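PDB 4Q0W: DNA repair protein RAD2 from Saccharomyces cerevisiae, which cuts single-stranded DNA as a magnesium-dependent endonuclease in nucleotide excision repair of UV lesions, bulky adducts and cross-links. Local coordinates for residues I234-T245 with F308-M318. Numbering follows the deposited sequence.
Sequences IELAQLLGSDYT and FPSVMVYDAYM
Helix 311-318 packs against the end of the I-domain helix 230-240 and the ST turn that follows it, beside the metal site that, by similarity, the N-domain and I-domain build together; Ile-234, Gln-238 and Tyr-244 meet it. The axes of segments 234-240 and 311-318 approach to 10.1 Å, with 128° between their N-to-C directions. Ile-234 acts as a knob in the hole formed by Val-313, Tyr-314, Tyr-317 and Met-318: its CD1 lies 3.6 Å from Tyr-317 CB, while CG2 meets the edge of the Tyr-314 ring. Gln-238 reaches Ser-310, the N-cap of the other helix, with an extended chain, CG anti to the carbonyl carbon (chi1 -68°). Its OE1 accepts from Ser-310 N at 2.7 Å in an almost straight bond (176° at the hydrogen), and NE2 donates to Ile-234 O, from above that carbonyl plane, and to a water also held by Ser-310 O. Three bonds thus fix the amide's rotation, while CG lies 3.8 Å from Val-313 CG1. Replacing Gln-238 by a leucine would probably leave buried Ser-310 N without its acceptor and the water without its donor. Ser-242 OG accepts from Tyr-244 N and shares a 2.7 Å hydrogen bond with Tyr-317 OH, near the plane of that ring. Tyr-244 CD2 sits over one face of the Tyr-317 ring, 3.4 Å from Tyr-317 CZ. Tyr-317 OH also makes a weak hydrogen bond to Asp-194, which binds calcium here. The bonds of Ser-242 OG probably help hold the turn that carries Asp-243, a magnesium ligand by similarity.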
ATOM      1  N   ILE A 234       0.722 -22.908 -10.589  1.00 14.19           N
ATOM      2  CA  ILE A 234       2.114 -22.837 -10.997  1.00 14.08           C
ATOM      3  C   ILE A 234       2.313 -21.587 -11.882  1.00 20.70           C
ATOM      4  O   ILE A 234       3.361 -20.948 -11.836  1.00 14.31           O
ATOM      5  CB  ILE A 234       2.544 -24.128 -11.721  1.00 17.33           C
ATOM      6  CG1 ILE A 234       2.486 -25.314 -10.762  1.00 18.61           C
ATOM      7  CG2 ILE A 234       3.947 -23.989 -12.322  1.00 17.97           C
ATOM      8  CD1 ILE A 234       2.830 -26.662 -11.410  1.00 22.81           C
ATOM      9  N   GLU A 235       1.297 -21.212 -12.657  1.00 15.01           N
ATOM     10  CA  GLU A 235       1.435 -20.035 -13.520  1.00 18.36           C
ATOM     11  C   GLU A 235       1.243 -18.746 -12.731  1.00 17.23           C
ATOM     12  O   GLU A 235       1.884 -17.736 -13.024  1.00 17.25           O
ATOM     13  CB  GLU A 235       0.483 -20.107 -14.722  1.00 18.51           C
ATOM     14  CG  GLU A 235       0.813 -21.255 -15.705  1.00 20.60           C
ATOM     15  CD  GLU A 235       0.352 -20.952 -17.139  1.00 26.81           C
ATOM     16  OE1 GLU A 235      -0.658 -20.229 -17.312  1.00 18.71           O
ATOM     17  OE2 GLU A 235       1.008 -21.426 -18.093  1.00 24.12           O
ATOM     18  N   LEU A 236       0.361 -18.774 -11.731  1.00 17.00           N
ATOM     19  CA  LEU A 236       0.284 -17.671 -10.763  1.00 15.32           C
ATOM     20  C   LEU A 236       1.641 -17.393 -10.097  1.00 15.44           C
ATOM     21  O   LEU A 236       2.021 -16.232  -9.885  1.00 16.30           O
ATOM     22  CB  LEU A 236      -0.749 -17.978  -9.678  1.00 14.67           C
ATOM     23  CG  LEU A 236      -2.229 -17.766  -9.947  1.00 19.38           C
ATOM     24  CD1 LEU A 236      -3.052 -18.265  -8.728  1.00 14.32           C
ATOM     25  CD2 LEU A 236      -2.520 -16.275 -10.243  1.00 18.17           C
ATOM     26  N   ALA A 237       2.377 -18.451  -9.765  1.00 15.08           N
ATOM     27  CA  ALA A 237       3.689 -18.275  -9.142  1.00 17.08           C
ATOM     28  C   ALA A 237       4.567 -17.390 -10.034  1.00 17.03           C
ATOM     29  O   ALA A 237       5.319 -16.533  -9.549  1.00 16.45           O
ATOM     30  CB  ALA A 237       4.344 -19.616  -8.895  1.00 15.05           C
ATOM     31  N   GLN A 238       4.444 -17.574 -11.345  1.00 16.06           N
ATOM     32  CA  GLN A 238       5.263 -16.811 -12.287  1.00 16.42           C
ATOM     33  C   GLN A 238       4.816 -15.366 -12.476  1.00 16.03           C
ATOM     34  O   GLN A 238       5.477 -14.586 -13.171  1.00 17.14           O
ATOM     35  CB  GLN A 238       5.333 -17.545 -13.628  1.00 14.30           C
ATOM     36  CG  GLN A 238       6.116 -18.841 -13.502  1.00 18.79           C
ATOM     37  CD  GLN A 238       5.911 -19.758 -14.672  1.00 20.71           C
ATOM     38  OE1 GLN A 238       6.491 -19.557 -15.741  1.00 19.81           O
ATOM     39  NE2 GLN A 238       5.077 -20.777 -14.485  1.00 17.37           N
ATOM     40  N   LEU A 239       3.692 -15.000 -11.869  1.00 13.70           N
ATOM     41  CA  LEU A 239       3.295 -13.595 -11.851  1.00 14.95           C
ATOM     42  C   LEU A 239       3.647 -12.987 -10.488  1.00 14.66           C
ATOM     43  O   LEU A 239       4.237 -11.899 -10.398  1.00 13.25           O
ATOM     44  CB  LEU A 239       1.792 -13.456 -12.124  1.00 12.53           C
ATOM     45  CG  LEU A 239       1.344 -13.975 -13.488  1.00 17.65           C
ATOM     46  CD1 LEU A 239      -0.178 -13.957 -13.596  1.00 15.38           C
ATOM     47  CD2 LEU A 239       2.000 -13.186 -14.628  1.00 10.14           C
ATOM     48  N   LEU A 240       3.279 -13.717  -9.440  1.00 14.63           N
ATOM     49  CA  LEU A 240       3.392 -13.263  -8.058  1.00 16.15           C
ATOM     50  C   LEU A 240       4.820 -13.371  -7.532  1.00 15.90           C
ATOM     51  O   LEU A 240       5.245 -12.558  -6.700  1.00 14.76           O
ATOM     52  CB  LEU A 240       2.467 -14.101  -7.169  1.00 12.69           C
ATOM     53  CG  LEU A 240       0.974 -13.909  -7.439  1.00 17.97           C
ATOM     54  CD1 LEU A 240       0.147 -14.951  -6.701  1.00 14.45           C
ATOM     55  CD2 LEU A 240       0.599 -12.500  -6.998  1.00 16.80           C
ATOM     56  N   GLY A 241       5.552 -14.374  -8.013  1.00 13.27           N
ATOM     57  CA  GLY A 241       6.873 -14.676  -7.484  1.00 17.80           C
ATOM     58  C   GLY A 241       6.830 -15.793  -6.448  1.00 19.36           C
ATOM     59  O   GLY A 241       5.854 -15.919  -5.699  1.00 16.82           O
ATOM     60  N   SER A 242       7.893 -16.600  -6.400  1.00 16.10           N
ATOM     61  CA  SER A 242       8.035 -17.643  -5.389  1.00 17.53           C
ATOM     62  C   SER A 242       9.517 -17.947  -5.287  1.00 21.58           C
ATOM     63  O   SER A 242      10.339 -17.205  -5.826  1.00 16.63           O
ATOM     64  CB  SER A 242       7.303 -18.915  -5.805  1.00 14.27           C
ATOM     65  OG  SER A 242       7.960 -19.534  -6.914  1.00 18.15           O
ATOM     66  N   ASP A 243       9.857 -19.048  -4.627  1.00 13.57           N
ATOM     67  CA  ASP A 243      11.253 -19.486  -4.568  1.00 23.93           C
ATOM     68  C   ASP A 243      11.810 -19.854  -5.943  1.00 25.14           C
ATOM     69  O   ASP A 243      13.029 -19.950  -6.106  1.00 20.84           O
ATOM     70  CB  ASP A 243      11.402 -20.711  -3.664  1.00 25.21           C
ATOM     71  CG  ASP A 243      11.365 -20.364  -2.191  1.00 37.39           C
ATOM     72  OD1 ASP A 243      11.563 -19.172  -1.857  1.00 33.92           O
ATOM     73  OD2 ASP A 243      11.151 -21.297  -1.373  1.00 36.05           O
ATOM     74  N   TYR A 244      10.931 -20.082  -6.920  1.00 17.18           N
ATOM     75  CA  TYR A 244      11.380 -20.612  -8.221  1.00 19.02           C
ATOM     76  C   TYR A 244      11.309 -19.614  -9.367  1.00 19.26           C
ATOM     77  O   TYR A 244      11.662 -19.948 -10.510  1.00 16.20           O
ATOM     78  CB  TYR A 244      10.555 -21.834  -8.626  1.00 19.16           C
ATOM     79  CG  TYR A 244      10.880 -23.110  -7.886  1.00 24.01           C
ATOM     80  CD1 TYR A 244      12.027 -23.230  -7.126  1.00 26.74           C
ATOM     81  CD2 TYR A 244      10.039 -24.210  -7.978  1.00 27.39           C
ATOM     82  CE1 TYR A 244      12.321 -24.408  -6.449  1.00 23.48           C
ATOM     83  CE2 TYR A 244      10.323 -25.383  -7.314  1.00 32.28           C
ATOM     84  CZ  TYR A 244      11.467 -25.474  -6.551  1.00 28.85           C
ATOM     85  OH  TYR A 244      11.745 -26.650  -5.892  1.00 31.90           O
ATOM     86  N   THR A 245      10.826 -18.409  -9.071  1.00 13.76           N
ATOM     87  CA  THR A 245      10.670 -17.363 -10.075  1.00 15.63           C
ATOM     88  C   THR A 245      10.464 -16.052  -9.352  1.00 17.22           C
ATOM     89  O   THR A 245       9.794 -16.008  -8.312  1.00 13.77           O
ATOM     90  CB  THR A 245       9.445 -17.627 -11.011  1.00 16.01           C
ATOM     91  OG1 THR A 245       9.159 -16.450 -11.772  1.00 17.78           O
ATOM     92  CG2 THR A 245       8.184 -18.005 -10.197  1.00 13.80           C
ATOM     93  N   PHE A 308       8.962 -17.347 -20.830  1.00 31.12           N
ATOM     94  CA  PHE A 308       7.684 -17.013 -20.216  1.00 26.03           C
ATOM     95  C   PHE A 308       6.525 -17.599 -21.002  1.00 24.19           C
ATOM     96  O   PHE A 308       6.287 -17.196 -22.132  1.00 27.32           O
ATOM     97  CB  PHE A 308       7.520 -15.496 -20.100  1.00 20.08           C
ATOM     98  CG  PHE A 308       6.312 -15.082 -19.315  1.00 21.29           C
ATOM     99  CD1 PHE A 308       5.066 -14.958 -19.933  1.00 18.56           C
ATOM    100  CD2 PHE A 308       6.416 -14.819 -17.964  1.00 16.78           C
ATOM    101  CE1 PHE A 308       3.956 -14.588 -19.209  1.00 15.80           C
ATOM    102  CE2 PHE A 308       5.308 -14.438 -17.231  1.00 18.81           C
ATOM    103  CZ  PHE A 308       4.076 -14.320 -17.856  1.00 16.38           C
ATOM    104  N   PRO A 309       5.798 -18.560 -20.413  1.00 21.09           N
ATOM    105  CA  PRO A 309       6.069 -19.153 -19.100  1.00 24.76           C
ATOM    106  C   PRO A 309       7.307 -20.058 -19.156  1.00 30.88           C
ATOM    107  O   PRO A 309       7.786 -20.419 -20.246  1.00 19.08           O
ATOM    108  CB  PRO A 309       4.815 -19.989 -18.837  1.00 24.82           C
ATOM    109  CG  PRO A 309       4.359 -20.393 -20.230  1.00 25.36           C
ATOM    110  CD  PRO A 309       4.642 -19.187 -21.086  1.00 21.14           C
ATOM    111  N   SER A 310       7.833 -20.397 -17.985  1.00 21.62           N
ATOM    112  CA  SER A 310       9.070 -21.155 -17.893  1.00 19.61           C
ATOM    113  C   SER A 310       8.783 -22.633 -17.705  1.00 22.89           C
ATOM    114  O   SER A 310       8.113 -23.025 -16.740  1.00 22.23           O
ATOM    115  CB  SER A 310       9.919 -20.638 -16.728  1.00 19.77           C
ATOM    116  OG  SER A 310      10.965 -21.548 -16.416  1.00 21.38           O
ATOM    117  N   VAL A 311       9.282 -23.466 -18.616  1.00 19.12           N
ATOM    118  CA  VAL A 311       9.159 -24.902 -18.402  1.00 18.51           C
ATOM    119  C   VAL A 311      10.029 -25.343 -17.221  1.00 21.38           C
ATOM    120  O   VAL A 311       9.713 -26.330 -16.556  1.00 21.96           O
ATOM    121  CB  VAL A 311       9.494 -25.735 -19.671  1.00 23.07           C
ATOM    122  CG1 VAL A 311      10.961 -25.574 -20.054  1.00 22.50           C
ATOM    123  CG2 VAL A 311       9.162 -27.219 -19.443  1.00 18.92           C
ATOM    124  N   MET A 312      11.120 -24.622 -16.952  1.00 18.25           N
ATOM    125  CA  MET A 312      11.963 -24.969 -15.803  1.00 18.48           C
ATOM    126  C   MET A 312      11.173 -24.823 -14.493  1.00 17.99           C
ATOM    127  O   MET A 312      11.287 -25.658 -13.596  1.00 17.91           O
ATOM    128  CB  MET A 312      13.217 -24.094 -15.734  1.00 17.38           C
ATOM    129  CG  MET A 312      14.165 -24.215 -16.912  1.00 26.78           C
ATOM    130  SD  MET A 312      14.642 -25.933 -17.231  1.00 42.36           S
ATOM    131  CE  MET A 312      15.581 -26.333 -15.761  1.00 30.73           C
ATOM    132  N   VAL A 313      10.399 -23.749 -14.384  1.00 15.77           N
ATOM    133  CA  VAL A 313       9.536 -23.540 -13.222  1.00 17.34           C
ATOM    134  C   VAL A 313       8.488 -24.652 -13.166  1.00 21.61           C
ATOM    135  O   VAL A 313       8.283 -25.272 -12.120  1.00 18.28           O
ATOM    136  CB  VAL A 313       8.827 -22.165 -13.281  1.00 19.50           C
ATOM    137  CG1 VAL A 313       7.760 -22.056 -12.193  1.00 18.24           C
ATOM    138  CG2 VAL A 313       9.842 -21.009 -13.164  1.00 17.38           C
ATOM    139  N   TYR A 314       7.823 -24.895 -14.297  1.00 17.93           N
ATOM    140  CA  TYR A 314       6.775 -25.910 -14.374  1.00 17.75           C
ATOM    141  C   TYR A 314       7.306 -27.301 -14.027  1.00 21.92           C
ATOM    142  O   TYR A 314       6.701 -28.051 -13.224  1.00 17.47           O
ATOM    143  CB  TYR A 314       6.150 -25.886 -15.775  1.00 23.69           C
ATOM    144  CG  TYR A 314       4.932 -26.756 -15.928  1.00 25.93           C
ATOM    145  CD1 TYR A 314       3.756 -26.461 -15.260  1.00 30.02           C
ATOM    146  CD2 TYR A 314       4.954 -27.873 -16.742  1.00 35.26           C
ATOM    147  CE1 TYR A 314       2.635 -27.257 -15.401  1.00 28.19           C
ATOM    148  CE2 TYR A 314       3.844 -28.680 -16.883  1.00 31.17           C
ATOM    149  CZ  TYR A 314       2.687 -28.363 -16.214  1.00 30.49           C
ATOM    150  OH  TYR A 314       1.577 -29.158 -16.360  1.00 39.76           O
ATOM    151  N   ASP A 315       8.452 -27.648 -14.601  1.00 20.24           N
ATOM    152  CA  ASP A 315       9.057 -28.937 -14.306  1.00 15.90           C
ATOM    153  C   ASP A 315       9.472 -29.060 -12.837  1.00 22.94           C
ATOM    154  O   ASP A 315       9.365 -30.137 -12.250  1.00 18.81           O
ATOM    155  CB  ASP A 315      10.258 -29.187 -15.206  1.00 16.53           C
ATOM    156  CG  ASP A 315      10.920 -30.527 -14.928  1.00 25.96           C
ATOM    157  OD1 ASP A 315      10.357 -31.568 -15.330  1.00 25.88           O
ATOM    158  OD2 ASP A 315      11.999 -30.546 -14.302  1.00 30.58           O
ATOM    159  N   ALA A 316       9.954 -27.965 -12.248  1.00 21.60           N
ATOM    160  CA  ALA A 316      10.449 -28.003 -10.866  1.00 21.23           C
ATOM    161  C   ALA A 316       9.307 -28.269  -9.886  1.00 22.54           C
ATOM    162  O   ALA A 316       9.487 -28.944  -8.863  1.00 20.75           O
ATOM    163  CB  ALA A 316      11.164 -26.700 -10.509  1.00 20.96           C
ATOM    164  N   TYR A 317       8.133 -27.724 -10.193  1.00 16.93           N
ATOM    165  CA  TYR A 317       6.953 -27.986  -9.376  1.00 20.04           C
ATOM    166  C   TYR A 317       6.293 -29.326  -9.691  1.00 23.82           C
ATOM    167  O   TYR A 317       5.805 -30.010  -8.786  1.00 20.72           O
ATOM    168  CB  TYR A 317       5.933 -26.864  -9.548  1.00 14.65           C
ATOM    169  CG  TYR A 317       6.270 -25.593  -8.794  1.00 19.99           C
ATOM    170  CD1 TYR A 317       6.428 -25.598  -7.403  1.00 18.93           C
ATOM    171  CD2 TYR A 317       6.406 -24.382  -9.461  1.00 21.03           C
ATOM    172  CE1 TYR A 317       6.729 -24.422  -6.707  1.00 16.52           C
ATOM    173  CE2 TYR A 317       6.699 -23.203  -8.776  1.00 19.31           C
ATOM    174  CZ  TYR A 317       6.857 -23.232  -7.402  1.00 19.56           C
ATOM    175  OH  TYR A 317       7.141 -22.067  -6.725  1.00 21.19           O
ATOM    176  N   MET A 318       6.255 -29.693 -10.973  1.00 20.57           N
ATOM    177  CA  MET A 318       5.597 -30.940 -11.396  1.00 19.30           C
ATOM    178  C   MET A 318       6.436 -32.193 -11.165  1.00 23.94           C
ATOM    179  O   MET A 318       5.891 -33.273 -10.938  1.00 23.15           O
ATOM    180  CB  MET A 318       5.190 -30.875 -12.872  1.00 22.46           C
ATOM    181  CG  MET A 318       4.050 -29.925 -13.137  1.00 17.49           C
ATOM    182  SD  MET A 318       2.601 -30.364 -12.170  1.00 27.50           S
ATOM    183  CE  MET A 318       2.272 -32.027 -12.768  1.00 25.53           C
TER
HETATM  184  O   HOH W   1       5.055 -22.787 -16.573  1.00 26.43           O
HETATM  185  O   HOH W   2      11.901 -28.805  -7.845  1.00 21.60           O